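Local coordinates for SAM-dependent O-methyltransferase (Leptospira interrogans, PDB 2HNK), which probably transfers methyl groups from S-adenosyl-L-methionine to hydroxyl groups of its substrates, and is seen here with the by-product S-adenosyl-L-homocysteine bound, at residues Glu158-Tyr163 and Val199-Phe204; Phe152-Lys157 and Ile178-Leu183; Thr124-Ile129 and Tyr164-Lys169; Val214-Val219 and Ser226-Arg231. All blocks are in the same frame, centred on the assembly; numbering follows the deposited sequence.

Contact 1 of 4, residues Glu158-Tyr163 and Val199-Phe204; sequences ENYPNY and VGIRKF. With SAH (S-adenosyl-L-homocysteine), chain O.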
# COMPACT_ATOMS: atom_id res chain seq x y z
N GLU C 158 -23.80 3.64 -1.89
CA GLU C 158 -24.90 2.76 -1.49
C GLU C 158 -24.87 1.44 -2.25
O GLU C 158 -25.39 0.43 -1.77
CB GLU C 158 -26.25 3.46 -1.68
CG GLU C 158 -26.61 3.66 -3.13
CD GLU C 158 -27.81 4.55 -3.31
OE1 GLU C 158 -28.10 5.35 -2.39
OE2 GLU C 158 -28.45 4.46 -4.38
N ASN C 159 -24.23 1.46 -3.43
CA ASN C 159 -24.07 0.26 -4.25
C ASN C 159 -22.78 -0.54 -4.07
O ASN C 159 -22.57 -1.52 -4.79
CB ASN C 159 -24.29 0.60 -5.73
CG ASN C 159 -25.72 0.35 -6.17
OD1 ASN C 159 -26.41 -0.51 -5.63
ND2 ASN C 159 -26.18 1.10 -7.17
N TYR C 160 -21.93 -0.14 -3.11
CA TYR C 160 -20.66 -0.83 -2.85
C TYR C 160 -20.84 -2.34 -2.60
O TYR C 160 -20.12 -3.14 -3.21
CB TYR C 160 -19.91 -0.20 -1.67
CG TYR C 160 -18.92 0.90 -1.99
CD1 TYR C 160 -19.12 1.79 -3.05
CD2 TYR C 160 -17.78 1.09 -1.19
CE1 TYR C 160 -18.20 2.82 -3.33
CE2 TYR C 160 -16.86 2.11 -1.45
CZ TYR C 160 -17.08 2.97 -2.51
OH TYR C 160 -16.18 3.98 -2.76
N PRO C 161 -21.80 -2.74 -1.72
CA PRO C 161 -22.01 -4.19 -1.55
C PRO C 161 -22.49 -4.92 -2.82
O PRO C 161 -22.32 -6.13 -2.91
CB PRO C 161 -23.05 -4.29 -0.43
CG PRO C 161 -23.69 -2.95 -0.36
CD PRO C 161 -22.68 -1.96 -0.84
N ASN C 162 -23.04 -4.21 -3.79
CA ASN C 162 -23.42 -4.83 -5.06
C ASN C 162 -22.29 -4.91 -6.08
O ASN C 162 -22.26 -5.83 -6.91
CB ASN C 162 -24.64 -4.13 -5.66
CG ASN C 162 -25.83 -4.14 -4.72
OD1 ASN C 162 -26.15 -5.17 -4.13
ND2 ASN C 162 -26.48 -2.99 -4.56
N TYR C 163 -21.35 -3.96 -6.02
CA TYR C 163 -20.18 -4.01 -6.88
C TYR C 163 -19.26 -5.16 -6.49
O TYR C 163 -18.68 -5.84 -7.35
CB TYR C 163 -19.42 -2.67 -6.86
CG TYR C 163 -20.19 -1.53 -7.50
CD1 TYR C 163 -20.59 -1.61 -8.84
CD2 TYR C 163 -20.53 -0.38 -6.78
CE1 TYR C 163 -21.30 -0.58 -9.44
CE2 TYR C 163 -21.24 0.67 -7.38
CZ TYR C 163 -21.62 0.55 -8.72
OH TYR C 163 -22.34 1.55 -9.35
N VAL C 199 -24.72 3.21 4.93
CA VAL C 199 -25.14 1.81 5.06
C VAL C 199 -24.39 0.93 4.04
O VAL C 199 -23.82 -0.09 4.40
CB VAL C 199 -26.69 1.64 4.98
CG1 VAL C 199 -27.10 0.16 4.94
CG2 VAL C 199 -27.37 2.34 6.18
N GLY C 200 -24.37 1.35 2.77
CA GLY C 200 -23.65 0.62 1.72
C GLY C 200 -22.19 0.35 2.06
O GLY C 200 -21.73 -0.78 1.97
N ILE C 201 -21.47 1.39 2.49
CA ILE C 201 -20.07 1.26 2.91
C ILE C 201 -19.87 0.32 4.11
O ILE C 201 -18.99 -0.54 4.07
CB ILE C 201 -19.43 2.66 3.14
CG1 ILE C 201 -19.43 3.44 1.83
CG2 ILE C 201 -18.00 2.53 3.72
CD1 ILE C 201 -19.12 4.91 1.98
N ARG C 202 -20.68 0.47 5.16
CA ARG C 202 -20.65 -0.45 6.31
C ARG C 202 -20.83 -1.91 5.91
O ARG C 202 -20.07 -2.78 6.35
CB ARG C 202 -21.73 -0.11 7.35
CG ARG C 202 -21.39 1.00 8.30
CD ARG C 202 -22.24 0.91 9.57
NE ARG C 202 -22.30 2.20 10.25
CZ ARG C 202 -23.32 3.06 10.16
NH1 ARG C 202 -24.39 2.77 9.43
NH2 ARG C 202 -23.27 4.21 10.80
N LYS C 203 -21.85 -2.16 5.09
CA LYS C 203 -22.13 -3.49 4.55
C LYS C 203 -20.97 -4.03 3.72
O LYS C 203 -20.62 -5.20 3.82
CB LYS C 203 -23.38 -3.45 3.67
CG LYS C 203 -24.69 -3.41 4.42
CD LYS C 203 -25.84 -3.58 3.45
CE LYS C 203 -26.87 -4.58 3.96
NZ LYS C 203 -27.44 -5.37 2.83
N PHE C 204 -20.40 -3.16 2.89
CA PHE C 204 -19.21 -3.50 2.11
C PHE C 204 -18.05 -3.89 3.03
O PHE C 204 -17.46 -4.96 2.86
CB PHE C 204 -18.82 -2.34 1.19
CG PHE C 204 -17.52 -2.55 0.47
CD1 PHE C 204 -17.48 -3.22 -0.75
CD2 PHE C 204 -16.33 -2.06 1.01
CE1 PHE C 204 -16.28 -3.42 -1.42
CE2 PHE C 204 -15.11 -2.24 0.34
CZ PHE C 204 -15.09 -2.92 -0.89
N SAH O . -12.10 8.64 -8.96
CA SAH O . -12.54 10.07 -9.01
CB SAH O . -13.64 10.32 -7.98
CG SAH O . -14.93 9.54 -8.24
SD SAH O . -16.35 10.51 -7.70
C SAH O . -11.38 11.08 -8.85
O SAH O . -11.57 12.29 -8.99
OXT SAH O . -10.24 10.71 -8.58
C5' SAH O . -17.58 9.28 -8.20
C4' SAH O . -17.94 9.28 -9.68
O4' SAH O . -18.69 8.11 -9.96
C3' SAH O . -18.79 10.47 -10.09
O3' SAH O . -18.18 11.10 -11.19
C2' SAH O . -20.13 9.90 -10.53
O2' SAH O . -20.58 10.53 -11.71
C1' SAH O . -19.81 8.43 -10.78
N9 SAH O . -20.94 7.51 -10.52
C8 SAH O . -22.00 7.67 -9.65
N7 SAH O . -22.81 6.59 -9.75
C5 SAH O . -22.29 5.74 -10.67
C6 SAH O . -22.70 4.51 -11.17
N6 SAH O . -23.81 3.93 -10.74
N1 SAH O . -21.94 3.87 -12.14
C2 SAH O . -20.78 4.46 -12.61
N3 SAH O . -20.37 5.68 -12.11
C4 SAH O . -21.12 6.32 -11.17

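Contact 2 of 4, residues Phe152-Lys157 and Ile178-Leu183; sequences FLDADK and IADNVL. With SAH (S-adenosyl-L-homocysteine), chain O.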
# COMPACT_ATOMS: atom_id res chain seq x y z
N PHE C 152 -10.29 -0.19 -8.90
CA PHE C 152 -10.48 0.96 -8.02
C PHE C 152 -11.98 1.24 -7.88
O PHE C 152 -12.65 1.60 -8.85
CB PHE C 152 -9.74 2.18 -8.57
CG PHE C 152 -9.76 3.36 -7.64
CD1 PHE C 152 -9.35 3.24 -6.31
CD2 PHE C 152 -10.17 4.61 -8.09
CE1 PHE C 152 -9.38 4.33 -5.45
CE2 PHE C 152 -10.18 5.72 -7.23
CZ PHE C 152 -9.79 5.57 -5.91
N LEU C 153 -12.50 1.07 -6.67
CA LEU C 153 -13.90 1.32 -6.38
C LEU C 153 -14.11 2.69 -5.73
O LEU C 153 -13.74 2.91 -4.57
CB LEU C 153 -14.49 0.21 -5.49
CG LEU C 153 -15.92 0.39 -4.98
CD1 LEU C 153 -16.93 0.59 -6.14
CD2 LEU C 153 -16.35 -0.76 -4.07
N ASP C 154 -14.72 3.60 -6.49
CA ASP C 154 -14.97 4.96 -6.05
C ASP C 154 -16.25 5.55 -6.67
O ASP C 154 -16.29 6.71 -7.07
CB ASP C 154 -13.76 5.84 -6.40
CG ASP C 154 -13.78 7.17 -5.67
OD1 ASP C 154 -14.47 7.30 -4.64
OD2 ASP C 154 -13.08 8.08 -6.15
N ALA C 155 -17.30 4.73 -6.74
CA ALA C 155 -18.55 5.15 -7.36
C ALA C 155 -19.62 5.47 -6.31
O ALA C 155 -19.30 5.97 -5.23
CB ALA C 155 -19.03 4.09 -8.35
N ASP C 156 -20.88 5.19 -6.64
CA ASP C 156 -21.98 5.46 -5.71
C ASP C 156 -21.92 4.49 -4.52
O ASP C 156 -21.91 3.27 -4.70
CB ASP C 156 -23.34 5.43 -6.42
CG ASP C 156 -23.59 4.13 -7.15
OD1 ASP C 156 -22.71 3.69 -7.92
OD2 ASP C 156 -24.69 3.54 -6.94
N LYS C 157 -21.85 5.05 -3.32
CA LYS C 157 -21.48 4.32 -2.11
C LYS C 157 -22.53 3.30 -1.68
O LYS C 157 -22.18 2.23 -1.17
CB LYS C 157 -21.20 5.30 -0.96
CG LYS C 157 -20.33 6.51 -1.32
CD LYS C 157 -18.97 6.09 -1.86
CE LYS C 157 -18.20 7.28 -2.42
NZ LYS C 157 -17.18 6.85 -3.41
N ILE C 178 -8.94 -1.95 -4.74
CA ILE C 178 -8.66 -0.77 -3.94
C ILE C 178 -9.98 -0.02 -3.77
O ILE C 178 -10.56 0.46 -4.73
CB ILE C 178 -7.57 0.14 -4.61
CG1 ILE C 178 -6.31 -0.68 -4.94
CG2 ILE C 178 -7.25 1.32 -3.71
CD1 ILE C 178 -5.18 0.12 -5.57
N ALA C 179 -10.46 0.05 -2.54
CA ALA C 179 -11.75 0.67 -2.27
C ALA C 179 -11.61 2.01 -1.57
O ALA C 179 -10.99 2.11 -0.51
CB ALA C 179 -12.66 -0.28 -1.48
N ASP C 180 -12.20 3.04 -2.16
CA ASP C 180 -12.15 4.40 -1.64
C ASP C 180 -13.31 4.72 -0.69
O ASP C 180 -14.38 4.11 -0.77
CB ASP C 180 -12.14 5.39 -2.81
CG ASP C 180 -11.49 6.72 -2.45
OD1 ASP C 180 -10.42 6.69 -1.79
OD2 ASP C 180 -12.04 7.79 -2.81
N ASN C 181 -13.10 5.69 0.21
CA ASN C 181 -14.15 6.24 1.09
C ASN C 181 -14.70 5.27 2.15
O ASN C 181 -15.81 5.46 2.65
CB ASN C 181 -15.33 6.81 0.28
CG ASN C 181 -14.94 8.02 -0.55
OD1 ASN C 181 -14.86 7.95 -1.78
ND2 ASN C 181 -14.70 9.14 0.11
N VAL C 182 -13.91 4.27 2.51
CA VAL C 182 -14.36 3.20 3.40
C VAL C 182 -14.61 3.66 4.84
O VAL C 182 -15.21 2.93 5.63
CB VAL C 182 -13.43 1.94 3.35
CG1 VAL C 182 -13.53 1.24 1.98
CG2 VAL C 182 -11.98 2.28 3.69
N LEU C 183 -14.17 4.87 5.17
CA LEU C 183 -14.43 5.42 6.51
C LEU C 183 -15.54 6.48 6.50
O LEU C 183 -16.07 6.83 7.54
CB LEU C 183 -13.14 5.95 7.14
CG LEU C 183 -12.10 4.87 7.48
CD1 LEU C 183 -10.83 5.47 8.02
CD2 LEU C 183 -12.66 3.83 8.45
N SAH O . -12.10 8.64 -8.96
CA SAH O . -12.54 10.07 -9.01
CB SAH O . -13.64 10.32 -7.98
CG SAH O . -14.93 9.54 -8.24
SD SAH O . -16.35 10.51 -7.70
C SAH O . -11.38 11.08 -8.85
O SAH O . -11.57 12.29 -8.99
OXT SAH O . -10.24 10.71 -8.58
C5' SAH O . -17.58 9.28 -8.20
C4' SAH O . -17.94 9.28 -9.68
O4' SAH O . -18.69 8.11 -9.96
C3' SAH O . -18.79 10.47 -10.09
O3' SAH O . -18.18 11.10 -11.19
C2' SAH O . -20.13 9.90 -10.53
O2' SAH O . -20.58 10.53 -11.71
C1' SAH O . -19.81 8.43 -10.78
N9 SAH O . -20.94 7.51 -10.52
C8 SAH O . -22.00 7.67 -9.65
N7 SAH O . -22.81 6.59 -9.75
C5 SAH O . -22.29 5.74 -10.67
C6 SAH O . -22.70 4.51 -11.17
N6 SAH O . -23.81 3.93 -10.74
N1 SAH O . -21.94 3.87 -12.14
C2 SAH O . -20.78 4.46 -12.61
N3 SAH O . -20.37 5.68 -12.11
C4 SAH O . -21.12 6.32 -11.17

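Contact 3 of 4, residues Thr124-Ile129 and Tyr164-Lys169; sequences TLQVLI and YPLILK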
# COMPACT_ATOMS: atom_id res chain seq x y z
N THR C 124 -22.22 -2.22 -16.88
CA THR C 124 -20.95 -2.29 -17.58
C THR C 124 -20.16 -3.52 -17.13
O THR C 124 -19.57 -4.23 -17.95
CB THR C 124 -20.13 -1.00 -17.39
OG1 THR C 124 -20.87 0.10 -17.93
CG2 THR C 124 -18.77 -1.10 -18.08
N LEU C 125 -20.20 -3.78 -15.83
CA LEU C 125 -19.46 -4.90 -15.27
C LEU C 125 -20.12 -6.23 -15.61
O LEU C 125 -19.42 -7.20 -15.90
CB LEU C 125 -19.29 -4.73 -13.74
CG LEU C 125 -18.47 -3.54 -13.22
CD1 LEU C 125 -18.40 -3.61 -11.70
CD2 LEU C 125 -17.07 -3.47 -13.83
N GLN C 126 -21.45 -6.29 -15.59
CA GLN C 126 -22.17 -7.52 -15.92
C GLN C 126 -21.99 -7.93 -17.38
O GLN C 126 -21.75 -9.10 -17.66
CB GLN C 126 -23.66 -7.42 -15.60
CG GLN C 126 -24.40 -8.75 -15.73
CD GLN C 126 -23.86 -9.82 -14.79
OE1 GLN C 126 -23.83 -9.64 -13.57
NE2 GLN C 126 -23.41 -10.94 -15.36
N VAL C 127 -22.10 -6.97 -18.29
CA VAL C 127 -21.86 -7.21 -19.72
C VAL C 127 -20.44 -7.76 -19.97
O VAL C 127 -20.23 -8.63 -20.82
CB VAL C 127 -22.09 -5.93 -20.54
CG1 VAL C 127 -21.65 -6.11 -21.98
CG2 VAL C 127 -23.56 -5.53 -20.48
N LEU C 128 -19.48 -7.25 -19.20
CA LEU C 128 -18.09 -7.67 -19.28
C LEU C 128 -17.91 -9.10 -18.76
O LEU C 128 -17.17 -9.90 -19.35
CB LEU C 128 -17.22 -6.68 -18.47
CG LEU C 128 -15.84 -6.30 -18.97
CD1 LEU C 128 -15.85 -5.81 -20.41
CD2 LEU C 128 -15.27 -5.22 -18.06
N ILE C 129 -18.60 -9.43 -17.67
CA ILE C 129 -18.61 -10.79 -17.15
C ILE C 129 -19.19 -11.78 -18.18
O ILE C 129 -18.59 -12.83 -18.46
CB ILE C 129 -19.36 -10.89 -15.80
CG1 ILE C 129 -18.57 -10.18 -14.70
CG2 ILE C 129 -19.59 -12.36 -15.42
CD1 ILE C 129 -19.39 -9.85 -13.46
N TYR C 164 -19.18 -5.41 -5.19
CA TYR C 164 -18.25 -6.39 -4.62
C TYR C 164 -18.22 -7.77 -5.31
O TYR C 164 -17.17 -8.18 -5.80
CB TYR C 164 -18.44 -6.50 -3.10
CG TYR C 164 -17.43 -7.39 -2.43
CD1 TYR C 164 -16.08 -7.03 -2.37
CD2 TYR C 164 -17.82 -8.60 -1.85
CE1 TYR C 164 -15.14 -7.87 -1.75
CE2 TYR C 164 -16.89 -9.44 -1.23
CZ TYR C 164 -15.56 -9.06 -1.19
OH TYR C 164 -14.64 -9.88 -0.57
N PRO C 165 -19.37 -8.48 -5.36
CA PRO C 165 -19.33 -9.80 -6.05
C PRO C 165 -18.90 -9.75 -7.51
O PRO C 165 -18.22 -10.65 -7.97
CB PRO C 165 -20.78 -10.32 -5.90
CG PRO C 165 -21.61 -9.10 -5.57
CD PRO C 165 -20.70 -8.19 -4.80
N LEU C 166 -19.28 -8.69 -8.22
CA LEU C 166 -18.87 -8.48 -9.62
C LEU C 166 -17.37 -8.22 -9.79
O LEU C 166 -16.73 -8.70 -10.75
CB LEU C 166 -19.67 -7.33 -10.25
CG LEU C 166 -21.21 -7.29 -10.20
CD1 LEU C 166 -21.74 -5.99 -10.82
CD2 LEU C 166 -21.87 -8.49 -10.88
N ILE C 167 -16.81 -7.44 -8.87
CA ILE C 167 -15.36 -7.17 -8.81
C ILE C 167 -14.61 -8.47 -8.60
O ILE C 167 -13.62 -8.75 -9.27
CB ILE C 167 -15.02 -6.17 -7.67
CG1 ILE C 167 -15.55 -4.77 -8.01
CG2 ILE C 167 -13.51 -6.16 -7.37
CD1 ILE C 167 -15.74 -3.87 -6.82
N LEU C 168 -15.11 -9.27 -7.67
CA LEU C 168 -14.45 -10.50 -7.25
C LEU C 168 -14.46 -11.54 -8.37
O LEU C 168 -13.52 -12.33 -8.49
CB LEU C 168 -15.17 -11.05 -6.02
CG LEU C 168 -14.33 -11.40 -4.79
CD1 LEU C 168 -13.39 -10.26 -4.42
CD2 LEU C 168 -15.27 -11.74 -3.63
N LYS C 169 -15.51 -11.52 -9.18
CA LYS C 169 -15.66 -12.40 -10.33
C LYS C 169 -14.74 -11.95 -11.48
O LYS C 169 -14.11 -12.78 -12.15
CB LYS C 169 -17.13 -12.45 -10.77
CG LYS C 169 -17.41 -13.37 -11.97
CD LYS C 169 -18.48 -14.41 -11.65
CE LYS C 169 -17.93 -15.53 -10.77
NZ LYS C 169 -19.00 -16.29 -10.04

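Contact 4 of 4, residues Val214-Val219 and Ser226-Arg231; sequences VDVSLV and SLVRKR. With SO4 (sulfate ion), chain M.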
# COMPACT_ATOMS: atom_id res chain seq x y z
N VAL C 214 -10.74 -13.45 0.53
CA VAL C 214 -9.89 -12.26 0.42
C VAL C 214 -9.14 -11.94 1.71
O VAL C 214 -9.45 -12.48 2.77
CB VAL C 214 -10.71 -10.98 -0.02
CG1 VAL C 214 -11.58 -11.27 -1.25
CG2 VAL C 214 -11.55 -10.43 1.14
N ASP C 215 -8.14 -11.06 1.60
CA ASP C 215 -7.50 -10.43 2.75
C ASP C 215 -7.71 -8.93 2.64
O ASP C 215 -7.83 -8.40 1.54
CB ASP C 215 -6.00 -10.73 2.78
CG ASP C 215 -5.72 -12.18 3.11
OD1 ASP C 215 -6.18 -12.64 4.19
OD2 ASP C 215 -5.04 -12.86 2.31
N VAL C 216 -7.74 -8.26 3.78
CA VAL C 216 -7.99 -6.81 3.80
C VAL C 216 -7.00 -6.03 4.68
O VAL C 216 -6.66 -6.45 5.78
CB VAL C 216 -9.48 -6.49 4.17
CG1 VAL C 216 -9.89 -7.15 5.48
CG2 VAL C 216 -9.75 -4.97 4.21
N SER C 217 -6.57 -4.89 4.16
CA SER C 217 -5.88 -3.89 4.95
C SER C 217 -6.59 -2.56 4.77
O SER C 217 -6.68 -2.05 3.65
CB SER C 217 -4.40 -3.79 4.56
OG SER C 217 -3.75 -2.80 5.34
N LEU C 218 -7.11 -2.01 5.86
CA LEU C 218 -7.85 -0.76 5.83
C LEU C 218 -6.94 0.40 6.29
O LEU C 218 -6.70 0.60 7.48
CB LEU C 218 -9.11 -0.85 6.70
CG LEU C 218 -10.25 0.15 6.42
CD1 LEU C 218 -11.51 -0.25 7.17
CD2 LEU C 218 -9.86 1.61 6.73
N VAL C 219 -6.48 1.16 5.31
CA VAL C 219 -5.43 2.15 5.49
C VAL C 219 -6.07 3.50 5.78
O VAL C 219 -6.90 3.96 5.00
CB VAL C 219 -4.56 2.23 4.20
CG1 VAL C 219 -3.40 3.19 4.38
CG2 VAL C 219 -4.06 0.85 3.81
N SER C 226 -9.27 0.79 1.52
CA SER C 226 -9.13 -0.63 1.77
C SER C 226 -8.39 -1.31 0.65
O SER C 226 -8.72 -1.14 -0.52
CB SER C 226 -10.49 -1.31 1.96
OG SER C 226 -10.94 -1.13 3.28
N LEU C 227 -7.38 -2.07 1.03
CA LEU C 227 -6.65 -2.91 0.10
C LEU C 227 -7.20 -4.30 0.28
O LEU C 227 -7.02 -4.92 1.33
CB LEU C 227 -5.15 -2.85 0.41
CG LEU C 227 -4.52 -1.45 0.34
CD1 LEU C 227 -3.04 -1.49 0.64
CD2 LEU C 227 -4.79 -0.78 -1.02
N VAL C 228 -7.91 -4.77 -0.74
CA VAL C 228 -8.60 -6.06 -0.69
C VAL C 228 -8.03 -7.01 -1.74
O VAL C 228 -8.31 -6.88 -2.94
CB VAL C 228 -10.14 -5.91 -0.88
CG1 VAL C 228 -10.85 -7.23 -0.69
CG2 VAL C 228 -10.71 -4.87 0.07
N ARG C 229 -7.24 -7.97 -1.29
CA ARG C 229 -6.59 -8.90 -2.21
C ARG C 229 -7.34 -10.23 -2.30
O ARG C 229 -7.59 -10.88 -1.29
CB ARG C 229 -5.13 -9.13 -1.81
CG ARG C 229 -4.35 -9.96 -2.81
CD ARG C 229 -3.02 -10.42 -2.23
NE ARG C 229 -2.44 -11.51 -3.01
CZ ARG C 229 -2.61 -12.80 -2.75
NH1 ARG C 229 -3.33 -13.20 -1.71
NH2 ARG C 229 -2.04 -13.70 -3.54
N LYS C 230 -7.71 -10.60 -3.52
CA LYS C 230 -8.35 -11.88 -3.79
C LYS C 230 -7.28 -12.96 -3.66
O LYS C 230 -6.22 -12.87 -4.28
CB LYS C 230 -8.97 -11.89 -5.19
CG LYS C 230 -9.74 -13.17 -5.55
CD LYS C 230 -10.25 -13.10 -6.97
CE LYS C 230 -11.01 -14.35 -7.36
NZ LYS C 230 -11.64 -14.22 -8.70
N ARG C 231 -7.54 -13.95 -2.82
CA ARG C 231 -6.58 -15.01 -2.56
C ARG C 231 -6.51 -16.01 -3.70
O ARG C 231 -7.44 -16.12 -4.50
CB ARG C 231 -6.90 -15.71 -1.24
CG ARG C 231 -6.89 -14.75 -0.06
CD ARG C 231 -7.40 -15.41 1.19
NE ARG C 231 -6.47 -16.43 1.65
CZ ARG C 231 -6.45 -16.93 2.88
NH1 ARG C 231 -7.32 -16.49 3.79
NH2 ARG C 231 -5.56 -17.85 3.20
S SO4 M . -2.72 -16.66 -0.70
O1 SO4 M . -3.54 -16.01 -1.71
O2 SO4 M . -2.97 -16.06 0.61
O3 SO4 M . -3.08 -18.07 -0.66
O4 SO4 M . -1.32 -16.49 -1.03
O HOH W 1 -4.88 -12.01 0.06

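Contact 1 of 4, residues Glu158-Tyr163 and Val199-Phe204
Tyr160 and Phe204 meet edge to face: the CD2 edge of the tyrosine ring lies 4.0 Å above the plane of the Phe204 ring, displaced toward its rim, and the two planes stand at 72°. Nearer the backbones the side chains already touch, Tyr160 CB to Phe204 CB at 3.7 Å. Phe204 has CG anti to its backbone N (chi1 173°), which lays the ring along the Tyr160 backbone, with CD1 3.6 Å from Tyr160 O. Ile201 CG1 closes on Tyr160 CD2 obliquely at 4.2 Å. Next door, Pro161 wedges its CD against the Gly200 carbonyl, CD to O 3.2 Å, while its CG rests against CB of Lys203. Helices 160-170 and 196-210, both flanking the central sheet of this Rossmann-like methyltransferase, come very close here because Gly200 has no side chain: its CA sits 4.1 Å from the CA of Glu158. Further out, Tyr160 OH is hydrogen-bonded to Asp180 O and to Lys157 NZ, fixing the far end of the ring. One turn on, Tyr163 sends its ring away from helix 196-210 to the cofactor pocket; its OH lies 3.1 Å from N6 of S-adenosyl-L-homocysteine and hydrogen-bonds Asp156 OD1.

Contact 2 of 4, residues Phe152-Lys157 and Ile178-Leu183
Two neighbouring parallel strands of the Rossmann-like sheet, 148-153 and 175-180, run side by side and end in the loops beside the S-adenosyl-L-homocysteine pocket. Leu153 takes both backbone bonds: its N donates to Ile178 O at 2.8 Å, and its O accepts from Asp180 N at 2.9 Å, each almost along the C=O axis. On one face Phe152, with CG anti to its backbone N (chi1 -173°), lays CD1 on Ile178 CG2 and CZ on Asp180 CB; on the other, Leu153 CB faces Ala179 CB. Beyond the strands the contact turns polar. Asp154 and Asp180 point the same way with their carboxylates nearly perpendicular, and OD1 of Asp154 lies 3.1 Å from OD2 of Asp180. Lys157, bent at chi2, brings NZ to Asp154 OD1 in a salt bridge of 3.0 Å, to Ala155 O, and to Asn181 OD1, which it meets from above the amide carbonyl plane; Asn181 ND2 is hydrogen-bonded to Asp223. The other Asp154 oxygen, OD2, accepts from the ligand amino N at 3.0 Å. Two carboxylates and an amide oxygen thus crowd together in a buried place, which probably raises the proton affinity of the acids, and the Lys157 ammonium would offset part of that repulsion.

Contact 3 of 4, residues Thr124-Ile129 and Tyr164-Lys169
Leu166 is the side chain that reaches across between helices 121-130 and 160-170, and three residues of the facing helix receive it. Its CG stands anti to its own carbonyl carbon (chi1 -52°) and chi2 is extended, so the two methyls fork against different partners. CD1 goes to Leu125, 4.0 Å from CB. CD2 takes the other direction, 3.8 Å from CD1 of Ile129 and 3.5 Å from OE1 of Gln126. Leu125 and Ile129, one turn apart, share the same extended form, CG and CG1 each anti to the carbonyl carbon, and so project in step toward Leu166; Leu125 crosses it obliquely, Ile129 at about a right angle. Gln126 starts out differently, with CG anti to the backbone N (chi1 -171°), then bends at chi2 (60°). That fold carries OE1 over to the leucine methyl, while NE2 hydrogen-bonds Asp130 one turn further on. At the more exposed end, Ile129 CG2 rests on the aliphatic part of Lys169, 4.2 Å from its CG, and the lysine end leads away. The helices run in roughly the same direction, with axes 10.2 Å apart at closest approach. They lie on one side of the sheet: Leu125 and Ile167 both pack onto Ile67 of strand 63-67, while Tyr164 and Leu168, on another side of helix 160-170, touch Val214 of strand 214-219.

Contact 4 of 4, residues Val214-Val219 and Ser226-Arg231
Four backbone hydrogen bonds join the strands, in two reciprocal pairs. Asp215 N gives to Arg229 O and Arg229 N to Asp215 O, both at 2.9 Å. Two residues along, Ser217 N gives to Leu227 O, and Leu227 N returns a nearly straight bond (179°) to Ser217 O at 2.7 Å. In the non-hydrogen-bonded pair between them, Val216 with Val228, each CA-H points at a carbonyl, Leu227 O and Asp215 O respectively. This is the antiparallel beta hairpin 214-219/225-230 that completes the methyltransferase sheet; strand 225-230 continues to strand 175-180 through backbone bonds such as that of Ser226 with Ala179. On the face bearing Val214, Val216 and Val228, Val214 CG2 meets Val228 CG1 at 3.8 Å, and Val208 of helix 196-210 packs on Val216 and Val228. The opposite face carries Asp215 and Arg229. Asp215 OD2 and Arg229 NH1 are too far apart for a salt bridge, and one water spans them, donating to OD2 at 2.4 Å, accepting from NH1 at 2.6 Å, and giving its second hydrogen to Arg229 O. Sulfate O1 lies at the edge of the Arg229 guanidinium, bonded to NH1 at 2.8 Å and more weakly to NH2; Lys57 of the second subunit also binds this sulfate. Arg231, bent at chi3, brings NE only to 3.9 Å from Asp215 OD2, a long, purely electrostatic pair. Lys230, fully extended on the valine face, spends its ammonium on the carbonyl oxygens of Leu168 and Leu171.

From the N terminus, helix 121-130 comes first, and contact 3 closes a loop from it to helix 160-170. Strand 148-153 lies within that loop, yet contact 2 carries it on to 175-180, so contacts 2 and 3 cross. Contact 1 begins on helix 160-170 and reaches helix 196-210, crossing both. Together they tie helices 121-130, 160-170 and 196-210 to the sheet, and contacts 1 and 2 also border the cofactor pocket. Phe204 of contact 1 packs on Tyr164 of contact 3. Contact 4 follows in series, a short hairpin loop near the C terminus. Its strand 225-230 is hydrogen-bonded to strand 175-180 of contact 2, and Lys230 reaches back to contact 3.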